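Long-range contacts in pullulanase (Bacillus acidopullulyticus, PDB 2WAN), which hydrolyses the alpha-1,6-glucosidic linkages of pullulan and, like related starch-debranching enzymes, probably those at the branch points of amylopectin: residues D312-L318 / P597-K601; S328-W332 / Y377-Q381; V392-A396 / K601-D605; N513-P517 / S606-W610. All coordinates share one frame; numbering follows the deposited sequence. Where two conformers were deposited one is given.

Contact 1 (D312-L318 / P597-K601)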
loop_
_atom_site.group_PDB
_atom_site.type_symbol
_atom_site.label_atom_id
_atom_site.label_comp_id
_atom_site.label_asym_id
_atom_site.label_seq_id
_atom_site.Cartn_x
_atom_site.Cartn_y
_atom_site.Cartn_z
ATOM N N ASP A 312 -5.186 -18.948 16.122
ATOM C CA ASP A 312 -4.547 -18.818 14.822
ATOM C C ASP A 312 -4.715 -20.065 13.955
ATOM O O ASP A 312 -4.104 -21.116 14.197
ATOM C CB ASP A 312 -3.077 -18.439 14.965
ATOM C CG ASP A 312 -2.392 -18.309 13.629
ATOM O OD1 ASP A 312 -2.897 -17.523 12.790
ATOM O OD2 ASP A 312 -1.372 -19.008 13.416
ATOM N N TYR A 313 -5.557 -19.937 12.940
ATOM C CA TYR A 313 -5.848 -21.047 12.040
ATOM C C TYR A 313 -5.016 -20.963 10.776
ATOM O O TYR A 313 -5.092 -19.977 10.043
ATOM C CB TYR A 313 -7.337 -21.086 11.685
ATOM C CG TYR A 313 -7.685 -22.276 10.794
ATOM C CD1 TYR A 313 -7.717 -23.570 11.315
ATOM C CD2 TYR A 313 -7.960 -22.108 9.430
ATOM C CE1 TYR A 313 -8.012 -24.666 10.516
ATOM C CE2 TYR A 313 -8.269 -23.201 8.617
ATOM C CZ TYR A 313 -8.292 -24.486 9.175
ATOM O OH TYR A 313 -8.582 -25.587 8.403
ATOM N N SER A 314 -4.232 -22.002 10.521
ATOM C CA SER A 314 -3.289 -21.974 9.410
ATOM C C SER A 314 -3.687 -22.848 8.218
ATOM O O SER A 314 -2.924 -22.955 7.253
ATOM C CB SER A 314 -1.877 -22.315 9.898
ATOM O OG SER A 314 -1.813 -23.627 10.418
ATOM N N GLY A 315 -4.864 -23.470 8.272
ATOM C CA GLY A 315 -5.333 -24.286 7.137
ATOM C C GLY A 315 -5.598 -23.454 5.887
ATOM O O GLY A 315 -5.764 -22.235 5.969
ATOM N N ASN A 316 -5.671 -24.123 4.736
ATOM C CA ASN A 316 -5.845 -23.444 3.446
ATOM C C ASN A 316 -7.278 -23.542 2.915
ATOM O O ASN A 316 -7.520 -23.270 1.739
ATOM C CB ASN A 316 -4.859 -24.019 2.413
ATOM C CG ASN A 316 -5.078 -25.524 2.157
ATOM O OD1 ASN A 316 -6.080 -26.110 2.580
ATOM N ND2 ASN A 316 -4.133 -26.148 1.461
ATOM N N ASP A 317 -8.223 -23.894 3.797
ATOM C CA ASP A 317 -9.594 -24.199 3.408
ATOM C C ASP A 317 -10.657 -23.204 3.904
ATOM O O ASP A 317 -11.854 -23.527 3.908
ATOM C CB ASP A 317 -9.969 -25.632 3.838
ATOM C CG ASP A 317 -10.009 -25.799 5.341
ATOM O OD1 ASP A 317 -9.275 -25.076 6.050
ATOM O OD2 ASP A 317 -10.770 -26.667 5.818
ATOM N N LEU A 318 -10.258 -22.000 4.318
ATOM C CA LEU A 318 -11.296 -21.004 4.622
ATOM C C LEU A 318 -12.131 -20.707 3.365
ATOM O O LEU A 318 -11.588 -20.604 2.246
ATOM C CB LEU A 318 -10.722 -19.721 5.244
ATOM C CG LEU A 318 -10.077 -19.873 6.637
ATOM C CD1 LEU A 318 -9.506 -18.517 7.104
ATOM C CD2 LEU A 318 -11.074 -20.405 7.659
ATOM N N PRO A 597 -2.732 -11.434 12.840
ATOM C CA PRO A 597 -2.358 -12.606 12.024
ATOM C C PRO A 597 -3.425 -13.114 11.031
ATOM O O PRO A 597 -3.091 -13.381 9.864
ATOM C CB PRO A 597 -2.035 -13.672 13.071
ATOM C CG PRO A 597 -1.454 -12.840 14.224
ATOM C CD PRO A 597 -2.300 -11.592 14.250
ATOM N N MET A 598 -4.678 -13.254 11.475
ATOM C CA MET A 598 -5.731 -13.775 10.585
ATOM C C MET A 598 -6.170 -12.758 9.537
ATOM O O MET A 598 -6.637 -13.138 8.463
ATOM C CB MET A 598 -6.924 -14.341 11.364
ATOM C CG MET A 598 -6.612 -15.655 12.117
ATOM S SD MET A 598 -6.047 -17.055 11.136
ATOM C CE MET A 598 -7.531 -17.478 10.230
ATOM N N ALA A 599 -6.016 -11.470 9.845
ATOM C CA ALA A 599 -6.277 -10.431 8.859
ATOM C C ALA A 599 -5.155 -10.476 7.804
ATOM O O ALA A 599 -5.410 -10.448 6.584
ATOM C CB ALA A 599 -6.370 -9.072 9.540
ATOM N N GLN A 600 -3.911 -10.582 8.264
ATOM C CA GLN A 600 -2.787 -10.766 7.340
ATOM C C GLN A 600 -2.980 -12.016 6.465
ATOM O O GLN A 600 -2.750 -11.976 5.253
ATOM C CB GLN A 600 -1.458 -10.857 8.109
ATOM C CG GLN A 600 -0.200 -10.878 7.203
ATOM C CD GLN A 600 1.048 -11.224 8.002
ATOM O OE1 GLN A 600 1.179 -12.340 8.501
ATOM N NE2 GLN A 600 1.954 -10.259 8.145
ATOM N N LYS A 601 -3.384 -13.126 7.083
ATOM C CA LYS A 601 -3.649 -14.360 6.335
ATOM C C LYS A 601 -4.713 -14.158 5.261
ATOM O O LYS A 601 -4.574 -14.701 4.162
ATOM C CB LYS A 601 -4.051 -15.501 7.281
ATOM C CG LYS A 601 -4.455 -16.793 6.540
ATOM C CD LYS A 601 -4.814 -17.896 7.529
ATOM C CE LYS A 601 -5.437 -19.122 6.842
ATOM N NZ LYS A 601 -4.695 -19.547 5.606
HETATM O O HOH W 1 -1.981 -19.946 6.205
#

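Contact 2 (S328-W332 / Y377-Q381)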
loop_
_atom_site.group_PDB
_atom_site.type_symbol
_atom_site.label_atom_id
_atom_site.label_comp_id
_atom_site.label_asym_id
_atom_site.label_seq_id
_atom_site.Cartn_x
_atom_site.Cartn_y
_atom_site.Cartn_z
ATOM N N SER A 328 -17.628 -28.332 1.481
ATOM C CA SER A 328 -17.221 -28.044 2.857
ATOM C C SER A 328 -17.061 -26.541 3.048
ATOM O O SER A 328 -16.569 -25.845 2.145
ATOM C CB SER A 328 -15.901 -28.734 3.188
ATOM O OG SER A 328 -16.056 -30.145 3.114
ATOM N N PHE A 329 -17.461 -26.070 4.227
ATOM C CA PHE A 329 -17.455 -24.648 4.566
ATOM C C PHE A 329 -16.611 -24.480 5.813
ATOM O O PHE A 329 -16.611 -25.347 6.698
ATOM C CB PHE A 329 -18.870 -24.136 4.831
ATOM C CG PHE A 329 -19.818 -24.330 3.671
ATOM C CD1 PHE A 329 -20.434 -25.566 3.442
ATOM C CD2 PHE A 329 -20.101 -23.266 2.807
ATOM C CE1 PHE A 329 -21.317 -25.737 2.370
ATOM C CE2 PHE A 329 -20.990 -23.421 1.737
ATOM C CZ PHE A 329 -21.599 -24.668 1.517
ATOM N N ARG A 330 -15.869 -23.376 5.873
ATOM C CA ARG A 330 -15.100 -23.045 7.071
ATOM C C ARG A 330 -14.955 -21.544 7.195
ATOM O O ARG A 330 -14.650 -20.860 6.206
ATOM C CB ARG A 330 -13.717 -23.710 7.088
ATOM C CG ARG A 330 -13.052 -23.622 8.489
ATOM C CD ARG A 330 -11.658 -24.222 8.534
ATOM N NE ARG A 330 -11.647 -25.683 8.388
ATOM C CZ ARG A 330 -11.660 -26.547 9.403
ATOM N NH1 ARG A 330 -11.702 -26.114 10.656
ATOM N NH2 ARG A 330 -11.629 -27.850 9.163
ATOM N N VAL A 331 -15.214 -21.041 8.404
ATOM C CA VAL A 331 -15.150 -19.601 8.695
ATOM C C VAL A 331 -14.480 -19.380 10.051
ATOM O O VAL A 331 -14.693 -20.163 10.992
ATOM C CB VAL A 331 -16.571 -18.935 8.659
ATOM C CG1 VAL A 331 -17.500 -19.516 9.755
ATOM C CG2 VAL A 331 -16.478 -17.406 8.767
ATOM N N TRP A 332 -13.660 -18.329 10.148
ATOM C CA TRP A 332 -12.998 -17.971 11.401
ATOM C C TRP A 332 -13.865 -16.998 12.193
ATOM O O TRP A 332 -14.115 -15.877 11.750
ATOM C CB TRP A 332 -11.618 -17.355 11.111
ATOM C CG TRP A 332 -10.759 -17.148 12.346
ATOM C CD1 TRP A 332 -10.227 -18.117 13.157
ATOM C CD2 TRP A 332 -10.334 -15.892 12.881
ATOM N NE1 TRP A 332 -9.495 -17.529 14.178
ATOM C CE2 TRP A 332 -9.543 -16.167 14.025
ATOM C CE3 TRP A 332 -10.531 -14.556 12.494
ATOM C CZ2 TRP A 332 -8.958 -15.146 14.794
ATOM C CZ3 TRP A 332 -9.957 -13.546 13.261
ATOM C CH2 TRP A 332 -9.180 -13.849 14.399
ATOM N N TYR A 377 -26.648 -20.632 -3.280
ATOM C CA TYR A 377 -26.216 -19.406 -2.605
ATOM C C TYR A 377 -26.153 -19.638 -1.103
ATOM O O TYR A 377 -26.841 -20.525 -0.566
ATOM C CB TYR A 377 -27.144 -18.229 -2.944
ATOM C CG TYR A 377 -27.124 -17.874 -4.418
ATOM C CD1 TYR A 377 -27.956 -18.544 -5.344
ATOM C CD2 TYR A 377 -26.249 -16.901 -4.903
ATOM C CE1 TYR A 377 -27.933 -18.225 -6.703
ATOM C CE2 TYR A 377 -26.214 -16.582 -6.269
ATOM C CZ TYR A 377 -27.056 -17.239 -7.161
ATOM O OH TYR A 377 -27.013 -16.903 -8.506
ATOM N N TYR A 378 -25.323 -18.867 -0.409
ATOM C CA TYR A 378 -25.228 -19.061 1.033
ATOM C C TYR A 378 -24.806 -17.818 1.798
ATOM O O TYR A 378 -24.273 -16.844 1.233
ATOM C CB TYR A 378 -24.270 -20.210 1.387
ATOM C CG TYR A 378 -22.760 -19.938 1.254
ATOM C CD1 TYR A 378 -22.161 -19.792 -0.001
ATOM C CD2 TYR A 378 -21.939 -19.872 2.393
ATOM C CE1 TYR A 378 -20.786 -19.575 -0.124
ATOM C CE2 TYR A 378 -20.551 -19.658 2.284
ATOM C CZ TYR A 378 -19.990 -19.520 1.020
ATOM O OH TYR A 378 -18.647 -19.340 0.875
ATOM N N LEU A 379 -25.103 -17.864 3.089
ATOM C CA LEU A 379 -24.670 -16.855 4.048
ATOM C C LEU A 379 -24.278 -17.569 5.322
ATOM O O LEU A 379 -24.740 -18.707 5.580
ATOM C CB LEU A 379 -25.812 -15.897 4.384
ATOM C CG LEU A 379 -26.235 -14.873 3.327
ATOM C CD1 LEU A 379 -27.540 -14.189 3.712
ATOM C CD2 LEU A 379 -25.109 -13.845 3.100
ATOM N N TYR A 380 -23.428 -16.914 6.117
ATOM C CA TYR A 380 -23.217 -17.318 7.525
ATOM C C TYR A 380 -24.084 -16.484 8.451
ATOM O O TYR A 380 -24.195 -15.273 8.294
ATOM C CB TYR A 380 -21.738 -17.190 7.948
ATOM C CG TYR A 380 -20.786 -18.052 7.143
ATOM C CD1 TYR A 380 -20.980 -19.438 7.036
ATOM C CD2 TYR A 380 -19.668 -17.491 6.514
ATOM C CE1 TYR A 380 -20.099 -20.233 6.300
ATOM C CE2 TYR A 380 -18.771 -18.283 5.803
ATOM C CZ TYR A 380 -19.005 -19.646 5.682
ATOM O OH TYR A 380 -18.138 -20.429 4.963
ATOM N N GLN A 381 -24.699 -17.152 9.423
ATOM C CA GLN A 381 -25.455 -16.470 10.455
ATOM C C GLN A 381 -24.653 -16.575 11.752
ATOM O O GLN A 381 -24.414 -17.671 12.271
ATOM C CB GLN A 381 -26.847 -17.081 10.576
ATOM C CG GLN A 381 -27.746 -16.340 11.581
ATOM C CD GLN A 381 -29.144 -16.928 11.640
ATOM O OE1 GLN A 381 -30.088 -16.353 11.114
ATOM N NE2 GLN A 381 -29.269 -18.091 12.257
#

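Contact 3 (V392-A396 / K601-D605)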
loop_
_atom_site.group_PDB
_atom_site.type_symbol
_atom_site.label_atom_id
_atom_site.label_comp_id
_atom_site.label_asym_id
_atom_site.label_seq_id
_atom_site.Cartn_x
_atom_site.Cartn_y
_atom_site.Cartn_z
ATOM N N VAL A 392 -21.847 -12.410 4.182
ATOM C CA VAL A 392 -21.276 -13.105 3.029
ATOM C C VAL A 392 -19.870 -13.583 3.426
ATOM O O VAL A 392 -19.110 -12.857 4.082
ATOM C CB VAL A 392 -21.250 -12.177 1.775
ATOM C CG1 VAL A 392 -20.532 -12.865 0.568
ATOM C CG2 VAL A 392 -22.659 -11.750 1.388
ATOM N N ASP A 393 -19.547 -14.821 3.065
ATOM C CA ASP A 393 -18.225 -15.378 3.275
ATOM C C ASP A 393 -17.148 -14.452 2.672
ATOM O O ASP A 393 -17.171 -14.219 1.470
ATOM C CB ASP A 393 -18.162 -16.735 2.581
ATOM C CG ASP A 393 -16.994 -17.589 3.039
ATOM O OD1 ASP A 393 -15.986 -17.036 3.506
ATOM O OD2 ASP A 393 -17.102 -18.848 2.952
ATOM N N PRO A 394 -16.200 -13.946 3.497
ATOM C CA PRO A 394 -15.102 -13.130 2.940
ATOM C C PRO A 394 -14.293 -13.876 1.873
ATOM O O PRO A 394 -13.637 -13.240 1.034
ATOM C CB PRO A 394 -14.223 -12.850 4.168
ATOM C CG PRO A 394 -15.198 -12.830 5.303
ATOM C CD PRO A 394 -16.120 -14.001 4.973
ATOM N N TYR A 395 -14.343 -15.206 1.914
ATOM C CA TYR A 395 -13.643 -16.041 0.946
ATOM C C TYR A 395 -14.494 -16.476 -0.258
ATOM O O TYR A 395 -14.014 -17.269 -1.057
ATOM C CB TYR A 395 -13.051 -17.286 1.639
ATOM C CG TYR A 395 -11.769 -17.029 2.400
ATOM C CD1 TYR A 395 -11.788 -16.398 3.653
ATOM C CD2 TYR A 395 -10.525 -17.405 1.862
ATOM C CE1 TYR A 395 -10.605 -16.158 4.372
ATOM C CE2 TYR A 395 -9.327 -17.166 2.567
ATOM C CZ TYR A 395 -9.386 -16.546 3.830
ATOM O OH TYR A 395 -8.230 -16.274 4.521
ATOM N N ALA A 396 -15.736 -15.988 -0.384
ATOM C CA ALA A 396 -16.588 -16.358 -1.520
ATOM C C ALA A 396 -15.898 -15.990 -2.836
ATOM O O ALA A 396 -15.268 -14.924 -2.928
ATOM C CB ALA A 396 -17.955 -15.630 -1.441
ATOM N N LYS A 601 -3.384 -13.126 7.083
ATOM C CA LYS A 601 -3.649 -14.360 6.335
ATOM C C LYS A 601 -4.713 -14.158 5.261
ATOM O O LYS A 601 -4.574 -14.701 4.162
ATOM C CB LYS A 601 -4.051 -15.501 7.281
ATOM C CG LYS A 601 -4.455 -16.793 6.540
ATOM C CD LYS A 601 -4.814 -17.896 7.529
ATOM C CE LYS A 601 -5.437 -19.122 6.842
ATOM N NZ LYS A 601 -4.695 -19.547 5.606
ATOM N N PHE A 602 -5.748 -13.365 5.563
ATOM C CA PHE A 602 -6.785 -13.088 4.583
ATOM C C PHE A 602 -6.185 -12.457 3.317
ATOM O O PHE A 602 -6.546 -12.815 2.190
ATOM C CB PHE A 602 -7.885 -12.161 5.144
ATOM C CG PHE A 602 -8.883 -11.746 4.094
ATOM C CD1 PHE A 602 -9.954 -12.580 3.789
ATOM C CD2 PHE A 602 -8.711 -10.564 3.343
ATOM C CE1 PHE A 602 -10.868 -12.243 2.786
ATOM C CE2 PHE A 602 -9.623 -10.232 2.341
ATOM C CZ PHE A 602 -10.697 -11.076 2.068
ATOM N N VAL A 603 -5.292 -11.495 3.514
ATOM C CA VAL A 603 -4.647 -10.828 2.383
ATOM C C VAL A 603 -3.741 -11.803 1.633
ATOM O O VAL A 603 -3.784 -11.876 0.396
ATOM C CB VAL A 603 -3.866 -9.563 2.840
ATOM C CG1 VAL A 603 -3.099 -8.927 1.654
ATOM C CG2 VAL A 603 -4.838 -8.557 3.439
ATOM N N LEU A 604 -2.909 -12.541 2.364
ATOM C CA LEU A 604 -2.031 -13.506 1.714
ATOM C C LEU A 604 -2.815 -14.546 0.916
ATOM O O LEU A 604 -2.449 -14.867 -0.218
ATOM C CB LEU A 604 -1.136 -14.207 2.747
ATOM C CG LEU A 604 -0.086 -13.305 3.409
ATOM C CD1 LEU A 604 0.410 -13.934 4.730
ATOM C CD2 LEU A 604 1.071 -13.061 2.454
ATOM N N ASP A 605 -3.873 -15.091 1.515
ATOM C CA ASP A 605 -4.702 -16.073 0.804
ATOM C C ASP A 605 -5.302 -15.444 -0.465
ATOM O O ASP A 605 -5.343 -16.082 -1.521
ATOM C CB ASP A 605 -5.839 -16.590 1.678
ATOM C CG ASP A 605 -5.365 -17.522 2.784
ATOM O OD1 ASP A 605 -4.228 -18.008 2.744
ATOM O OD2 ASP A 605 -6.159 -17.765 3.701
#

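Contact 4 (N513-P517 / S606-W610)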
loop_
_atom_site.group_PDB
_atom_site.type_symbol
_atom_site.label_atom_id
_atom_site.label_comp_id
_atom_site.label_asym_id
_atom_site.label_seq_id
_atom_site.Cartn_x
_atom_site.Cartn_y
_atom_site.Cartn_z
ATOM N N ASN A 513 -16.005 -7.295 -1.822
ATOM C CA ASN A 513 -15.772 -8.758 -1.959
ATOM C C ASN A 513 -14.434 -8.988 -2.669
ATOM O O ASN A 513 -14.344 -8.976 -3.900
ATOM C CB ASN A 513 -16.934 -9.475 -2.685
ATOM C CG ASN A 513 -18.298 -9.107 -2.099
ATOM O OD1 ASN A 513 -18.780 -9.710 -1.115
ATOM N ND2 ASN A 513 -18.910 -8.104 -2.679
ATOM N N TYR A 514 -13.388 -9.171 -1.873
ATOM C CA TYR A 514 -12.019 -9.148 -2.402
ATOM C C TYR A 514 -11.687 -10.235 -3.416
ATOM O O TYR A 514 -10.759 -10.067 -4.216
ATOM C CB TYR A 514 -10.998 -9.193 -1.268
ATOM C CG TYR A 514 -10.874 -7.899 -0.482
ATOM C CD1 TYR A 514 -10.117 -6.827 -0.976
ATOM C CD2 TYR A 514 -11.493 -7.761 0.757
ATOM C CE1 TYR A 514 -9.987 -5.649 -0.258
ATOM C CE2 TYR A 514 -11.375 -6.572 1.485
ATOM C CZ TYR A 514 -10.611 -5.524 0.958
ATOM O OH TYR A 514 -10.472 -4.346 1.653
ATOM N N ASN A 515 -12.420 -11.348 -3.381
ATOM C CA ASN A 515 -12.073 -12.508 -4.208
ATOM C C ASN A 515 -13.047 -12.767 -5.350
ATOM O O ASN A 515 -13.105 -13.873 -5.904
ATOM C CB ASN A 515 -11.925 -13.725 -3.297
ATOM C CG ASN A 515 -10.865 -13.489 -2.269
ATOM O OD1 ASN A 515 -9.706 -13.250 -2.630
ATOM N ND2 ASN A 515 -11.246 -13.477 -0.995
ATOM N N VAL A 516 -13.785 -11.717 -5.704
ATOM C CA VAL A 516 -14.817 -11.755 -6.753
ATOM C C VAL A 516 -14.529 -10.631 -7.762
ATOM O O VAL A 516 -14.244 -9.514 -7.351
ATOM C CB VAL A 516 -16.247 -11.524 -6.162
ATOM C CG1 VAL A 516 -17.324 -11.511 -7.256
ATOM C CG2 VAL A 516 -16.581 -12.572 -5.048
ATOM N N PRO A 517 -14.607 -10.924 -9.085
ATOM C CA PRO A 517 -14.468 -9.872 -10.093
ATOM C C PRO A 517 -15.634 -8.896 -10.061
ATOM O O PRO A 517 -16.785 -9.306 -9.852
ATOM C CB PRO A 517 -14.503 -10.652 -11.420
ATOM C CG PRO A 517 -14.069 -12.038 -11.052
ATOM C CD PRO A 517 -14.742 -12.253 -9.721
ATOM N N SER A 606 -5.739 -14.188 -0.352
ATOM C CA SER A 606 -6.367 -13.506 -1.496
ATOM C C SER A 606 -5.403 -13.323 -2.676
ATOM O O SER A 606 -5.740 -13.658 -3.808
ATOM C CB SER A 606 -6.949 -12.157 -1.084
ATOM O OG SER A 606 -7.698 -11.610 -2.163
ATOM N N VAL A 607 -4.207 -12.795 -2.424
ATOM C CA VAL A 607 -3.279 -12.548 -3.544
ATOM C C VAL A 607 -2.835 -13.891 -4.155
ATOM O O VAL A 607 -2.673 -13.998 -5.364
ATOM C CB VAL A 607 -2.071 -11.629 -3.190
ATOM C CG1 VAL A 607 -2.542 -10.197 -2.917
ATOM C CG2 VAL A 607 -1.259 -12.179 -2.012
ATOM N N ASN A 608 -2.678 -14.917 -3.325
ATOM C CA ASN A 608 -2.376 -16.249 -3.865
ATOM C C ASN A 608 -3.484 -16.745 -4.780
ATOM O O ASN A 608 -3.202 -17.325 -5.825
ATOM C CB ASN A 608 -2.136 -17.264 -2.751
ATOM C CG ASN A 608 -0.695 -17.258 -2.271
ATOM O OD1 ASN A 608 0.171 -17.905 -2.862
ATOM N ND2 ASN A 608 -0.434 -16.525 -1.199
ATOM N N TYR A 609 -4.731 -16.515 -4.364
ATOM C CA TYR A 609 -5.902 -16.962 -5.126
ATOM C C TYR A 609 -5.938 -16.250 -6.485
ATOM O O TYR A 609 -6.161 -16.902 -7.522
ATOM C CB TYR A 609 -7.207 -16.695 -4.354
ATOM C CG TYR A 609 -8.444 -16.905 -5.201
ATOM C CD1 TYR A 609 -8.840 -18.199 -5.595
ATOM C CD2 TYR A 609 -9.215 -15.822 -5.629
ATOM C CE1 TYR A 609 -9.989 -18.396 -6.374
ATOM C CE2 TYR A 609 -10.360 -16.007 -6.426
ATOM C CZ TYR A 609 -10.739 -17.299 -6.793
ATOM O OH TYR A 609 -11.853 -17.487 -7.586
ATOM N N TRP A 610 -5.746 -14.928 -6.490
ATOM C CA TRP A 610 -5.766 -14.199 -7.763
ATOM C C TRP A 610 -4.668 -14.666 -8.733
ATOM O O TRP A 610 -4.904 -14.825 -9.941
ATOM C CB TRP A 610 -5.718 -12.680 -7.531
ATOM C CG TRP A 610 -7.070 -12.169 -7.116
ATOM C CD1 TRP A 610 -7.498 -11.936 -5.840
ATOM C CD2 TRP A 610 -8.189 -11.900 -7.973
ATOM N NE1 TRP A 610 -8.807 -11.505 -5.843
ATOM C CE2 TRP A 610 -9.260 -11.480 -7.143
ATOM C CE3 TRP A 610 -8.390 -11.970 -9.367
ATOM C CZ2 TRP A 610 -10.519 -11.114 -7.654
ATOM C CZ3 TRP A 610 -9.650 -11.598 -9.891
ATOM C CH2 TRP A 610 -10.700 -11.176 -9.024
HETATM O O HOH W 2 -13.504 -15.364 -7.965
#

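Contact 1 (D312-L318 / P597-K601)
The ammonium group of Lys601 reaches the backbone carbonyl of Gly315, with NZ 2.9 Å from Gly315 O, and the same NZ is also gripped by a water at 2.8 Å and by the carboxylate of Asp605. The donor comes in tilted 30° from the carbonyl plane. Three torsions near 180° stretch the lysine chain out from the helix, and a bend at the last one (chi4 45°) turns NZ to the glycine. On the way the methylenes run past the carbonyl of Tyr313, with Lys601 CD 3.3 Å from Tyr313 O. With an alanine at Lys601, Gly315 O would probably lose its charged donor and Asp605 its cation within the helix. The loop 312-318 leads into strand 319-322 of the beta-sandwich module, and it lies against the first turn of helix 597-614, which runs between the third and fourth strands of the (beta/alpha)8 barrel. Met598, flexible and weakly polar, suits this seam: its SD takes a weak hydrogen bond from Tyr313 N at 3.4 Å, while its methyl CE touches both Tyr313 CB, 3.9 Å away, and Leu318 CD1, 3.8 Å away. The loop is folded by its own contacts too. Tyr313 OH donates to Asp317 OD1 at 2.5 Å on the syn side of the carboxylate, and Gly315 N sits over one face of the tyrosine ring, where a side chain on residue 315 would run into the Tyr313 hydroxyl.

Contact 2 (S328-W332 / Y377-Q381)
Phe329 drives its edge into the face of Tyr378 in a T-shaped pair, the ring centroids 5.0 Å apart and the planes 66° to one another. Phe329 CE2 stands over the middle of the tyrosine ring, and neighbouring Phe329 CD2 comes within 3.7 Å of Tyr378 CE2. Beside this pair, Val331 lies on Tyr380: its CB is 4.0 Å from the ring centroid and over the face, a CH-pi contact, with Val331 CG2 following at 3.8 Å from Tyr380 CE2. The other face of the Tyr380 ring is backed by Tyr378 CD2, so this ring is held between a branched aliphatic and an aromatic neighbour. Tyr378 has CG between its backbone N and carbonyl carbon (chi1 75°), a less common choice that lays its face under Phe329. Flat rings and a beta-branched valine fill such a buried layer well, and the tyrosine hydroxyls, which would otherwise be costly there, both hydrogen-bond to Asp393 OD2. The packing slackens toward Arg330. Its CB points away from the facing strand, its carbonyl O remains 3.7 Å from Tyr380 OH, and its guanidinium, on the partly exposed side, pairs with Asp317 instead. No hydrogen bond joins the two strands; it is mainly side chains that bridge the 9.9 Å between their axes. That spacing, with a crossing angle of -36°, is characteristic of face-to-face packing between the layers of a beta-sandwich, here the immunoglobulin-like fold of carbohydrate-binding module 48.

Contact 3 (V392-A396 / K601-D605)
One hydrogen bond crosses this contact: Tyr395 OH donates to Asp605 OD2 at 2.7 Å, approaching on the anti side of the carboxylate. That oxygen keeps its syn lone pair for Lys601 NZ, 3.0 Å away and one helical turn earlier, the same NZ also donating to Gly315 O. OD2 thus holds two donors at once, and the lysine charge probably steadies the carboxylate as an anion. Aromatic contact comes next. Phe602 turns its edge to the face of Tyr395, the planes nearly perpendicular at 84°, with Phe602 CD1 3.7 Å from Tyr395 CE1. With CG anti to the carbonyl carbon (chi1 -79°), the tyrosine ring extends to the helix, and its length lets the hydroxyl pass Phe602 and reach the acid. A leucine in place of Tyr395 would probably leave Asp605 without its neutral donor and Phe602 without a ring face to meet. Apolar packing adds Pro394, whose CB lies 3.7 Å from Phe602 CE1. The backbone contributes shape: Asp393 OD1 accepts from Tyr395 N at 2.9 Å, an Asx turn, within a type I turn closed by Ala396 N and Asp393 O at 2.9 Å, where the restricted phi of Pro394 fits the second position. This turn follows strand 388-391 of the carbohydrate-binding module 48 domain and seats it on helix 597-614 outside the (beta/alpha)8 barrel.

Contact 4 (N513-P517 / S606-W610)
Asn515 turns its side chain to helix 597-614 and meets it atom by atom. CB lies 4.1 Å from Tyr609 CD2, a loose touch on an aromatic carbon. With CG anti to the carbonyl carbon (chi1 -59°), the amide swings toward Ser606, and OD1 takes a hydrogen bond from Ser606 OG at 2.6 Å, the donor tilted 27° from the carbonyl plane. ND2, the other tip, faces elsewhere and donates to Pro394 O. An asparagine thus suits a place where an acceptor and a donor are wanted on one short stem, and a serine suits the helix face that must approach it closely. The backbone of the same turn is read by two aromatic residues. Trp610 NE1 donates to Tyr514 O at 2.9 Å, the oxygen lying close to the indole plane, while the far end of the indole packs on proline, Trp610 CH2 being 4.0 Å from Pro517 CG. Asn515 O receives a water at 2.6 Å, and that water accepts from Tyr609 OH at 2.7 Å. Asn515 OD1 and ND2, Tyr514 O and Asn515 O thus each have a matching donor or acceptor, one through water, which should fix the type I turn on this helix.

Overall arrangement
From the N-terminal side, contact 1 opens in the loop 312-318 and closes some 280 residues later on helix 597-614. Contact 2 forms within that span, joining strands 326-332 and 377-383 across the carbohydrate-binding module, and is complete before contact 3 begins at 392-396. Contacts 1 and 3 both end on the helix, sharing Lys601. Contact 4 starts at 513-517 in the catalytic domain and closes further down the helix, crossing contacts 1 and 3. The order along the helix thus repeats the order along the chain. Arg330, Asp393 and Asn515 link neighbouring contacts, tying the sandwich module to the barrel.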